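Local coordinates for periplasmic solute binding protein (Pectobacterium atrosepticum, PDB 4RY1) that probably binds a sugar in the periplasm and delivers it to an ABC-type transporter, as a family 1 bacterial solute-binding protein, at residues D220-S225 and L381-Y386. Residues are numbered along the deposited sequence; the frame is centred on the assembly and turned at random.
Sequences DQRYFS and LQKLDY
Asp385 and Gln221 join the N-terminal turn of helix 221-225 to the C-terminal end of helix 371-385, two α-helices of a periplasmic-binding-protein fold whose short segments run at 105° to each other. A first-turn backbone N-H lacks an acceptor within its own helix, and here the carboxylate supplies one: Gln221 N donates to Asp385 OD2 over 2.8 Å, meeting it on the anti side, tilted 31° out of the carboxylate plane. Tyr209 OH of helix 199-214 makes a further hydrogen bond to Asp385 OD2, so two groups hold this oxygen. Asp220 is the N-cap of the short helix, its OD1 accepting from Tyr223 N at 2.9 Å. Glutamine suits position 221 because its amide serves both ways. Gln221 OE1 accepts from Gln382 NE2 at 2.8 Å, nearly straight and with the two amides almost coplanar, while Gln221 NE2 donates to Gly164 O; a bend at chi2 (-79°) turns the amide of the buried Gln221 toward Gln382. Farther out, Arg222 NE donates to Asp385 O, a carbonyl at the helix end, and one water joins that oxygen to Asp220 OD2. The long aliphatic part of Arg222 suits an aromatic neighbour: CG sits over the face of the Tyr386 ring, a CH-pi contact 3.7 Å from its centroid.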
loop_
_atom_site.group_PDB
_atom_site.type_symbol
_atom_site.label_atom_id
_atom_site.label_comp_id
_atom_site.label_asym_id
_atom_site.label_seq_id
_atom_site.Cartn_x
_atom_site.Cartn_y
_atom_site.Cartn_z
ATOM N N ASP A 220 -10.738 -11.390 15.367
ATOM C CA ASP A 220 -11.954 -11.058 14.637
ATOM C C ASP A 220 -12.286 -9.573 14.717
ATOM O O ASP A 220 -11.561 -8.788 15.334
ATOM C CB ASP A 220 -13.113 -11.970 15.077
ATOM C CG ASP A 220 -13.649 -11.648 16.452
ATOM O OD1 ASP A 220 -13.216 -10.663 17.079
ATOM O OD2 ASP A 220 -14.514 -12.414 16.912
ATOM N N GLN A 221 -13.382 -9.183 14.086
ATOM C CA GLN A 221 -13.725 -7.763 14.034
ATOM C C GLN A 221 -14.288 -7.241 15.367
ATOM O O GLN A 221 -14.253 -6.028 15.619
ATOM C CB GLN A 221 -14.663 -7.446 12.882
ATOM C CG GLN A 221 -13.980 -7.591 11.539
ATOM C CD GLN A 221 -13.129 -6.381 11.260
ATOM O OE1 GLN A 221 -13.664 -5.292 11.050
ATOM N NE2 GLN A 221 -11.813 -6.545 11.282
ATOM N N ARG A 222 -14.801 -8.139 16.210
ATOM C CA ARG A 222 -15.200 -7.763 17.577
ATOM C C ARG A 222 -13.974 -7.293 18.377
ATOM O O ARG A 222 -14.005 -6.261 19.059
ATOM C CB ARG A 222 -15.872 -8.922 18.308
ATOM C CG ARG A 222 -17.200 -9.380 17.709
ATOM C CD ARG A 222 -17.746 -10.525 18.531
ATOM N NE ARG A 222 -19.097 -10.956 18.202
ATOM C CZ ARG A 222 -20.219 -10.456 18.724
ATOM N NH1 ARG A 222 -20.207 -9.424 19.565
ATOM N NH2 ARG A 222 -21.378 -10.979 18.356
ATOM N N TYR A 223 -12.885 -8.029 18.227
ATOM C CA TYR A 223 -11.616 -7.678 18.884
ATOM C C TYR A 223 -11.184 -6.277 18.436
ATOM O O TYR A 223 -10.901 -5.408 19.246
ATOM C CB TYR A 223 -10.545 -8.711 18.557
ATOM C CG TYR A 223 -9.151 -8.418 19.022
ATOM C CD1 TYR A 223 -8.346 -7.529 18.315
ATOM C CD2 TYR A 223 -8.601 -9.071 20.102
ATOM C CE1 TYR A 223 -7.030 -7.286 18.689
ATOM C CE2 TYR A 223 -7.289 -8.833 20.491
ATOM C CZ TYR A 223 -6.501 -7.929 19.784
ATOM O OH TYR A 223 -5.182 -7.683 20.133
ATOM N N PHE A 224 -11.122 -6.061 17.132
ATOM C CA PHE A 224 -10.624 -4.768 16.641
ATOM C C PHE A 224 -11.566 -3.622 17.008
ATOM O O PHE A 224 -11.113 -2.523 17.353
ATOM C CB PHE A 224 -10.254 -4.817 15.160
ATOM C CG PHE A 224 -8.998 -5.603 14.934
ATOM C CD1 PHE A 224 -7.771 -5.080 15.327
ATOM C CD2 PHE A 224 -9.047 -6.896 14.429
ATOM C CE1 PHE A 224 -6.611 -5.828 15.192
ATOM C CE2 PHE A 224 -7.885 -7.635 14.270
ATOM C CZ PHE A 224 -6.672 -7.114 14.679
ATOM N N SER A 225 -12.866 -3.889 17.001
ATOM C CA SER A 225 -13.839 -2.868 17.368
ATOM C C SER A 225 -13.658 -2.395 18.793
ATOM O O SER A 225 -13.974 -1.241 19.092
ATOM C CB SER A 225 -15.252 -3.370 17.162
ATOM O OG SER A 225 -15.519 -3.546 15.774
ATOM N N LEU A 381 -17.404 -8.794 6.555
ATOM C CA LEU A 381 -16.660 -9.514 7.609
ATOM C C LEU A 381 -17.282 -9.298 8.994
ATOM O O LEU A 381 -17.349 -10.219 9.802
ATOM C CB LEU A 381 -15.186 -9.088 7.648
ATOM C CG LEU A 381 -14.444 -9.303 6.335
ATOM C CD1 LEU A 381 -12.991 -8.915 6.555
ATOM C CD2 LEU A 381 -14.561 -10.694 5.748
ATOM N N GLN A 382 -17.723 -8.069 9.237
ATOM C CA GLN A 382 -18.385 -7.703 10.488
ATOM C C GLN A 382 -19.705 -8.472 10.646
ATOM O O GLN A 382 -19.997 -8.973 11.704
ATOM C CB GLN A 382 -18.533 -6.190 10.600
ATOM C CG GLN A 382 -17.157 -5.569 10.824
ATOM C CD GLN A 382 -17.065 -4.084 10.584
ATOM O OE1 GLN A 382 -18.048 -3.409 10.272
ATOM N NE2 GLN A 382 -15.846 -3.550 10.748
ATOM N N LYS A 383 -20.461 -8.611 9.572
ATOM C CA LYS A 383 -21.673 -9.429 9.602
ATOM C C LYS A 383 -21.373 -10.861 10.055
ATOM O O LYS A 383 -22.091 -11.426 10.904
ATOM C CB LYS A 383 -22.351 -9.423 8.232
ATOM C CG LYS A 383 -23.336 -8.273 8.062
ATOM C CD LYS A 383 -23.670 -7.905 6.616
ATOM C CE LYS A 383 -23.339 -8.992 5.605
ATOM N NZ LYS A 383 -23.880 -8.720 4.246
ATOM N N LEU A 384 -20.332 -11.451 9.473
ATOM C CA LEU A 384 -19.882 -12.789 9.870
ATOM C C LEU A 384 -19.476 -12.853 11.333
ATOM O O LEU A 384 -19.966 -13.688 12.086
ATOM C CB LEU A 384 -18.736 -13.311 9.006
ATOM C CG LEU A 384 -19.057 -13.649 7.556
ATOM C CD1 LEU A 384 -17.775 -14.016 6.832
ATOM C CD2 LEU A 384 -20.065 -14.785 7.491
ATOM N N ASP A 385 -18.574 -11.967 11.718
ATOM C CA ASP A 385 -17.958 -12.003 13.047
ATOM C C ASP A 385 -18.877 -11.657 14.219
ATOM O O ASP A 385 -18.618 -12.077 15.352
ATOM C CB ASP A 385 -16.755 -11.071 13.078
ATOM C CG ASP A 385 -15.571 -11.593 12.281
ATOM O OD1 ASP A 385 -15.614 -12.728 11.766
ATOM O OD2 ASP A 385 -14.590 -10.831 12.164
ATOM N N TYR A 386 -19.924 -10.883 13.940
ATOM C CA TYR A 386 -20.965 -10.552 14.935
ATOM C C TYR A 386 -22.159 -11.541 14.914
ATOM O O TYR A 386 -23.153 -11.335 15.611
ATOM C CB TYR A 386 -21.427 -9.096 14.758
ATOM C CG TYR A 386 -20.441 -8.076 15.333
ATOM C CD1 TYR A 386 -19.285 -7.707 14.627
ATOM C CD2 TYR A 386 -20.654 -7.486 16.574
ATOM C CE1 TYR A 386 -18.390 -6.795 15.137
ATOM C CE2 TYR A 386 -19.757 -6.565 17.087
ATOM C CZ TYR A 386 -18.628 -6.231 16.363
ATOM O OH TYR A 386 -17.725 -5.328 16.851
HETATM O O HOH W 1 -16.564 -13.808 16.004
HETATM O O HOH W 2 -20.596 -13.667 17.204
#